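Local coordinates for aminotransferase class I and II (Streptococcus suis 89/1591, PDB 3OP7), which probably transfers amino groups between amino acids and oxo acids, using pyridoxal 5'-phosphate bound covalently to an active-site lysine, at residues E194-F199 against V305-F310; P113-L118 against A163-G168. All blocks are in the same frame, centred on the assembly; numbering follows the deposited sequence. Where two conformers were deposited one is given.

Interaction 1 of 2, residues E194-F199 against V305-F310. With EDO (1,2-ethanediol), chain I.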
loop_
_atom_site.group_PDB
_atom_site.type_symbol
_atom_site.label_atom_id
_atom_site.label_comp_id
_atom_site.label_asym_id
_atom_site.label_seq_id
_atom_site.Cartn_x
_atom_site.Cartn_y
_atom_site.Cartn_z
ATOM N N GLU A 194 13.477 -4.138 -10.164
ATOM C CA GLU A 194 14.073 -5.373 -10.549
ATOM C C GLU A 194 13.180 -6.578 -10.352
ATOM O O GLU A 194 13.671 -7.692 -10.172
ATOM C CB GLU A 194 15.445 -5.532 -9.856
ATOM C CG GLU A 194 16.380 -4.420 -10.303
ATOM C CD GLU A 194 17.707 -4.277 -9.576
ATOM O OE1 GLU A 194 17.888 -4.835 -8.478
ATOM O OE2 GLU A 194 18.606 -3.600 -10.171
ATOM N N VAL A 195 11.868 -6.398 -10.421
ATOM C CA VAL A 195 10.971 -7.556 -10.278
ATOM C C VAL A 195 11.242 -8.680 -11.286
ATOM O O VAL A 195 10.994 -9.849 -10.955
ATOM C CB VAL A 195 9.444 -7.176 -10.300
ATOM C CG1 VAL A 195 9.087 -6.286 -9.065
ATOM C CG2 VAL A 195 9.008 -6.510 -11.609
ATOM N N TYR A 196 11.690 -8.334 -12.479
ATOM C CA TYR A 196 12.012 -9.318 -13.513
ATOM C C TYR A 196 13.469 -9.709 -13.498
ATOM O O TYR A 196 14.316 -9.088 -14.169
ATOM C CB TYR A 196 11.647 -8.830 -14.916
ATOM C CG TYR A 196 10.140 -8.649 -15.057
ATOM C CD1 TYR A 196 9.307 -9.762 -15.075
ATOM C CD2 TYR A 196 9.566 -7.413 -15.190
ATOM C CE1 TYR A 196 7.969 -9.642 -15.217
ATOM C CE2 TYR A 196 8.205 -7.292 -15.318
ATOM C CZ TYR A 196 7.428 -8.414 -15.343
ATOM O OH TYR A 196 6.073 -8.346 -15.505
ATOM N N ARG A 197 13.771 -10.717 -12.688
ATOM C CA ARG A 197 15.092 -11.406 -12.712
ATOM C C ARG A 197 15.258 -12.178 -14.005
ATOM O O ARG A 197 14.481 -13.107 -14.316
ATOM C CB ARG A 197 15.226 -12.392 -11.534
ATOM C CG ARG A 197 16.636 -12.942 -11.241
ATOM C CD ARG A 197 16.622 -14.365 -10.623
ATOM N NE ARG A 197 17.904 -15.077 -10.767
ATOM C CZ ARG A 197 18.112 -16.126 -11.556
ATOM N NH1 ARG A 197 17.144 -16.623 -12.306
ATOM N NH2 ARG A 197 19.314 -16.682 -11.598
ATOM N N SER A 198 16.293 -11.843 -14.764
ATOM C CA SER A 198 16.548 -12.588 -15.943
ATOM C C SER A 198 16.979 -14.027 -15.615
ATOM O O SER A 198 17.810 -14.245 -14.743
ATOM C CB SER A 198 17.651 -11.920 -16.783
ATOM O OG SER A 198 17.921 -12.676 -17.945
ATOM N N PHE A 199 16.481 -14.974 -16.407
ATOM C CA PHE A 199 16.900 -16.369 -16.345
ATOM C C PHE A 199 17.839 -16.674 -17.485
ATOM O O PHE A 199 18.170 -17.836 -17.738
ATOM C CB PHE A 199 15.690 -17.314 -16.405
ATOM C CG PHE A 199 14.931 -17.381 -15.124
ATOM C CD1 PHE A 199 14.155 -16.295 -14.716
ATOM C CD2 PHE A 199 14.959 -18.521 -14.312
ATOM C CE1 PHE A 199 13.430 -16.317 -13.543
ATOM C CE2 PHE A 199 14.206 -18.533 -13.085
ATOM C CZ PHE A 199 13.442 -17.431 -12.733
ATOM N N VAL A 305 14.593 -13.962 -21.199
ATOM C CA VAL A 305 14.038 -15.073 -20.401
ATOM C C VAL A 305 13.428 -14.499 -19.113
ATOM O O VAL A 305 13.783 -14.873 -17.992
ATOM C CB VAL A 305 15.079 -16.213 -20.148
ATOM C CG1 VAL A 305 14.367 -17.515 -19.762
ATOM C CG2 VAL A 305 15.995 -16.477 -21.395
ATOM N N VAL A 306 12.485 -13.585 -19.335
ATOM C CA VAL A 306 11.563 -13.099 -18.321
ATOM C C VAL A 306 10.157 -13.158 -18.901
ATOM O O VAL A 306 9.974 -13.178 -20.114
ATOM C CB VAL A 306 11.927 -11.651 -17.821
ATOM C CG1 VAL A 306 13.337 -11.632 -17.167
ATOM C CG2 VAL A 306 11.869 -10.630 -18.944
ATOM N N SER A 307 9.164 -13.109 -18.037
ATOM C CA SER A 307 7.758 -13.382 -18.399
ATOM C C SER A 307 6.987 -12.216 -19.057
ATOM O O SER A 307 5.749 -12.128 -18.894
ATOM C CB SER A 307 6.999 -13.834 -17.106
ATOM O OG SER A 307 6.996 -12.857 -16.049
ATOM N N THR A 308 7.676 -11.278 -19.733
ATOM C CA THR A 308 6.963 -10.270 -20.524
ATOM C C THR A 308 7.612 -10.198 -21.896
ATOM O O THR A 308 8.803 -10.474 -22.064
ATOM C CB THR A 308 6.873 -8.885 -19.855
ATOM O OG1 THR A 308 6.115 -7.966 -20.691
ATOM C CG2 THR A 308 8.272 -8.316 -19.535
ATOM N N SER A 309 6.798 -9.939 -22.909
ATOM C CA SER A 309 7.316 -9.730 -24.250
ATOM C C SER A 309 6.488 -8.674 -24.966
ATOM O O SER A 309 5.358 -8.352 -24.571
ATOM C CB SER A 309 7.340 -11.033 -25.105
ATOM O OG SER A 309 6.026 -11.488 -25.382
ATOM N N PHE A 310 7.061 -8.133 -26.035
ATOM C CA PHE A 310 6.465 -6.973 -26.728
ATOM C C PHE A 310 6.611 -7.305 -28.191
ATOM O O PHE A 310 7.702 -7.221 -28.746
ATOM C CB PHE A 310 7.176 -5.687 -26.359
ATOM C CG PHE A 310 6.337 -4.427 -26.480
ATOM C CD1 PHE A 310 5.050 -4.364 -25.999
ATOM C CD2 PHE A 310 6.873 -3.293 -27.074
ATOM C CE1 PHE A 310 4.305 -3.175 -26.069
ATOM C CE2 PHE A 310 6.144 -2.128 -27.182
ATOM C CZ PHE A 310 4.860 -2.057 -26.649
HETATM C C1 EDO I . 18.174 -19.810 -11.705
HETATM O O1 EDO I . 19.418 -19.119 -11.627
HETATM C C2 EDO I . 18.430 -21.309 -11.598
HETATM O O2 EDO I . 17.217 -22.037 -11.819
#
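F199 and V305 meet through the one hydrogen bond that joins the two segments: F199 N donates to V305 O over 3.1 Å with an N-H...O angle of 153°. The donor stands above the carbonyl plane, 36° out of it. V305 O also lies near the plane of the F199 ring at its edge, 3.6 Å from F199 CD1.

Apolar packing accompanies this bond. V305 CG1 touches F199 CB at 3.6 Å. V306 reaches further: its CG1, anti to the carbonyl carbon (chi1 -61°), packs on Y196 CB, lies 3.6 Å from S198 CA and comes within 3.4 Å of the carbonyl oxygen R197 O. The Y196 ring receives T308 CG2 over one face, offset toward the rim.

In this fold type I aminotransferase, the loop 194-199 follows strand 189-193 of the large mixed sheet, whereas 305-310 leads into strand 309-313 of the small antiparallel sheet, so the contact joins the large domain to the small one.

Polar side-chain ends find partners beyond the two segments. Y196 OH and S307 OG both hydrogen-bond to V27 O, T308 OG1 to P166 O and S198 OG to A304 O. S307 OG also approaches the edge of the Y196 ring near its plane, 3.5 Å from Y196 CE1.

Within the loop itself, R197 NH1 lies 3.4 Å above the F199 ring, over its centre, in the conformer described. On this exposed flank the guanidinium adjoins a 1,2-ethanediol, probably from the crystallisation liquor, which is also hydrogen-bonded to E275 OE2.

Interaction 2 of 2, residues P113-L118 against A163-G168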
loop_
_atom_site.group_PDB
_atom_site.type_symbol
_atom_site.label_atom_id
_atom_site.label_comp_id
_atom_site.label_asym_id
_atom_site.label_seq_id
_atom_site.Cartn_x
_atom_site.Cartn_y
_atom_site.Cartn_z
ATOM N N PRO A 113 9.256 3.759 -22.833
ATOM C CA PRO A 113 8.242 3.333 -21.899
ATOM C C PRO A 113 8.815 2.408 -20.872
ATOM O O PRO A 113 9.837 1.779 -21.081
ATOM C CB PRO A 113 7.270 2.480 -22.755
ATOM C CG PRO A 113 7.691 2.521 -24.019
ATOM C CD PRO A 113 8.909 3.359 -24.200
ATOM N N THR A 114 8.174 2.373 -19.723
ATOM C CA THR A 114 8.562 1.488 -18.671
ATOM C C THR A 114 7.351 1.349 -17.752
ATOM O O THR A 114 6.274 1.833 -18.068
ATOM C CB THR A 114 9.757 2.058 -17.842
ATOM O OG1 THR A 114 10.199 1.048 -16.952
ATOM C CG2 THR A 114 9.381 3.334 -17.023
ATOM N N TYR A 115 7.515 0.726 -16.603
ATOM C CA TYR A 115 6.402 0.640 -15.627
ATOM C C TYR A 115 5.910 2.023 -15.183
ATOM O O TYR A 115 6.706 2.883 -14.788
ATOM C CB TYR A 115 6.849 -0.197 -14.431
ATOM C CG TYR A 115 5.678 -0.779 -13.667
ATOM C CD1 TYR A 115 4.865 -1.715 -14.256
ATOM C CD2 TYR A 115 5.403 -0.409 -12.369
ATOM C CE1 TYR A 115 3.796 -2.266 -13.593
ATOM C CE2 TYR A 115 4.381 -0.976 -11.693
ATOM C CZ TYR A 115 3.543 -1.891 -12.308
ATOM O OH TYR A 115 2.447 -2.471 -11.646
ATOM N N GLN A 116 4.608 2.282 -15.295
ATOM C CA GLN A 116 4.108 3.669 -15.239
ATOM C C GLN A 116 4.397 4.414 -13.935
ATOM O O GLN A 116 4.512 5.625 -13.927
ATOM C CB GLN A 116 2.598 3.716 -15.584
ATOM C CG GLN A 116 2.008 5.116 -15.673
ATOM C CD GLN A 116 0.568 5.139 -16.158
ATOM O OE1 GLN A 116 0.038 4.112 -16.603
ATOM N NE2 GLN A 116 -0.063 6.312 -16.102
ATOM N N GLN A 117 4.534 3.686 -12.831
ATOM C CA GLN A 117 4.884 4.323 -11.559
ATOM C C GLN A 117 6.131 5.213 -11.692
ATOM O O GLN A 117 6.222 6.268 -11.054
ATOM C CB GLN A 117 5.200 3.273 -10.512
ATOM C CG GLN A 117 3.977 2.576 -9.870
ATOM C CD GLN A 117 4.409 1.718 -8.717
ATOM O OE1 GLN A 117 5.160 0.771 -8.901
ATOM N NE2 GLN A 117 3.919 2.045 -7.499
ATOM N N LEU A 118 7.084 4.719 -12.469
ATOM C CA LEU A 118 8.431 5.243 -12.435
ATOM C C LEU A 118 8.556 6.657 -13.008
ATOM O O LEU A 118 9.480 7.392 -12.603
ATOM C CB LEU A 118 9.434 4.300 -13.117
ATOM C CG LEU A 118 9.574 2.918 -12.477
ATOM C CD1 LEU A 118 10.517 2.097 -13.386
ATOM C CD2 LEU A 118 10.011 2.963 -10.950
ATOM N N ALA A 163 14.813 -6.428 -15.543
ATOM C CA ALA A 163 14.400 -6.195 -16.947
ATOM C C ALA A 163 13.208 -5.299 -17.113
ATOM O O ALA A 163 12.450 -5.118 -16.166
ATOM C CB ALA A 163 14.117 -7.552 -17.615
ATOM N N ASN A 164 12.974 -4.780 -18.326
ATOM C CA ASN A 164 11.947 -3.739 -18.498
ATOM C C ASN A 164 10.562 -4.316 -18.799
ATOM O O ASN A 164 10.451 -5.303 -19.471
ATOM C CB ASN A 164 12.336 -2.803 -19.656
ATOM C CG ASN A 164 11.530 -1.483 -19.636
ATOM O OD1 ASN A 164 10.974 -1.069 -18.600
ATOM N ND2 ASN A 164 11.462 -0.825 -20.774
ATOM N N ASN A 165 9.515 -3.677 -18.296
ATOM C CA ASN A 165 8.117 -3.945 -18.666
ATOM C C ASN A 165 7.737 -2.812 -19.622
ATOM O O ASN A 165 7.625 -1.655 -19.175
ATOM C CB ASN A 165 7.258 -3.915 -17.384
ATOM C CG ASN A 165 5.801 -4.262 -17.622
ATOM O OD1 ASN A 165 5.275 -4.077 -18.683
ATOM N ND2 ASN A 165 5.128 -4.716 -16.562
ATOM N N PRO A 166 7.422 -3.125 -20.900
ATOM C CA PRO A 166 6.941 -4.408 -21.456
ATOM C C PRO A 166 7.879 -5.283 -22.242
ATOM O O PRO A 166 7.502 -6.392 -22.633
ATOM C CB PRO A 166 5.812 -3.919 -22.368
ATOM C CG PRO A 166 6.449 -2.670 -23.008
ATOM C CD PRO A 166 7.261 -2.044 -21.900
ATOM N N THR A 167 9.096 -4.803 -22.520
ATOM C CA THR A 167 9.974 -5.445 -23.485
ATOM C C THR A 167 10.705 -6.702 -23.049
ATOM O O THR A 167 11.040 -7.547 -23.884
ATOM C CB THR A 167 11.075 -4.461 -23.951
ATOM O OG1 THR A 167 11.892 -4.113 -22.821
ATOM C CG2 THR A 167 10.441 -3.216 -24.604
ATOM N N GLY A 168 10.941 -6.837 -21.750
ATOM C CA GLY A 168 11.682 -7.976 -21.255
ATOM C C GLY A 168 13.171 -7.848 -21.471
ATOM O O GLY A 168 13.902 -8.821 -21.217
#
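N164 uses both ends of its amide to grip the backbone and side chain of neighbouring residues P113 and T114. Its CG is anti to the backbone N (chi1 -164°), which carries the amide toward them. N164 ND2 donates to P113 O at 3.1 Å in an almost straight bond, 175° at the hydrogen, with the acceptor practically in the amide plane. N164 OD1 accepts from T114 OG1 at 2.8 Å. The T114 and N164 side chains cross at about a right angle; the hydroxyl is tilted modestly from the carbonyl plane, and the two bonds fix the amide's rotation. Beside them, T114 CA makes a CA-H...O contact of 3.3 Å with N165 O.

The Y115 ring meets N165 obliquely, Y115 CD1 lying 3.8 Å from N165 ND2, with ring and amide planes 42° apart. N165 belongs to the cofactor site: ND2 hydrogen-bonds O3 of the pyridoxal phosphate carried by the modified lysine at position 222, an asparagine role familiar in fold type I aminotransferases. Its OD1 accepts from R347 NH1, so the amide is held from both ends.

Further out, N161 OD1 accepts from N165 N. I253 of the second subunit packs on Y115, bringing the dimer interface up to this buried contact.

In the fold
From the N terminus, strand 107-112 leads into 113-118, and the chain then passes through helix 117-124 and strand 128-135 before strand 157-161 delivers 163-168. Interaction 2 closes this shorter loop, tying together segments that follow neighbouring parallel strands of the large sheet. Only afterwards does interaction 1 open, after strand 189-193, to close a much longer excursion at 305-310, where the chain enters the small antiparallel sheet. The two loops are therefore in series, neither nested nor crossed. In space they touch, their centres about 10 Å apart: Y196 O lies 3.0 Å from A163 N, a probable hydrogen bond, and V306 CG2 packs on G168 CA, so 163-168, one side of interaction 2, also touches both segments of interaction 1.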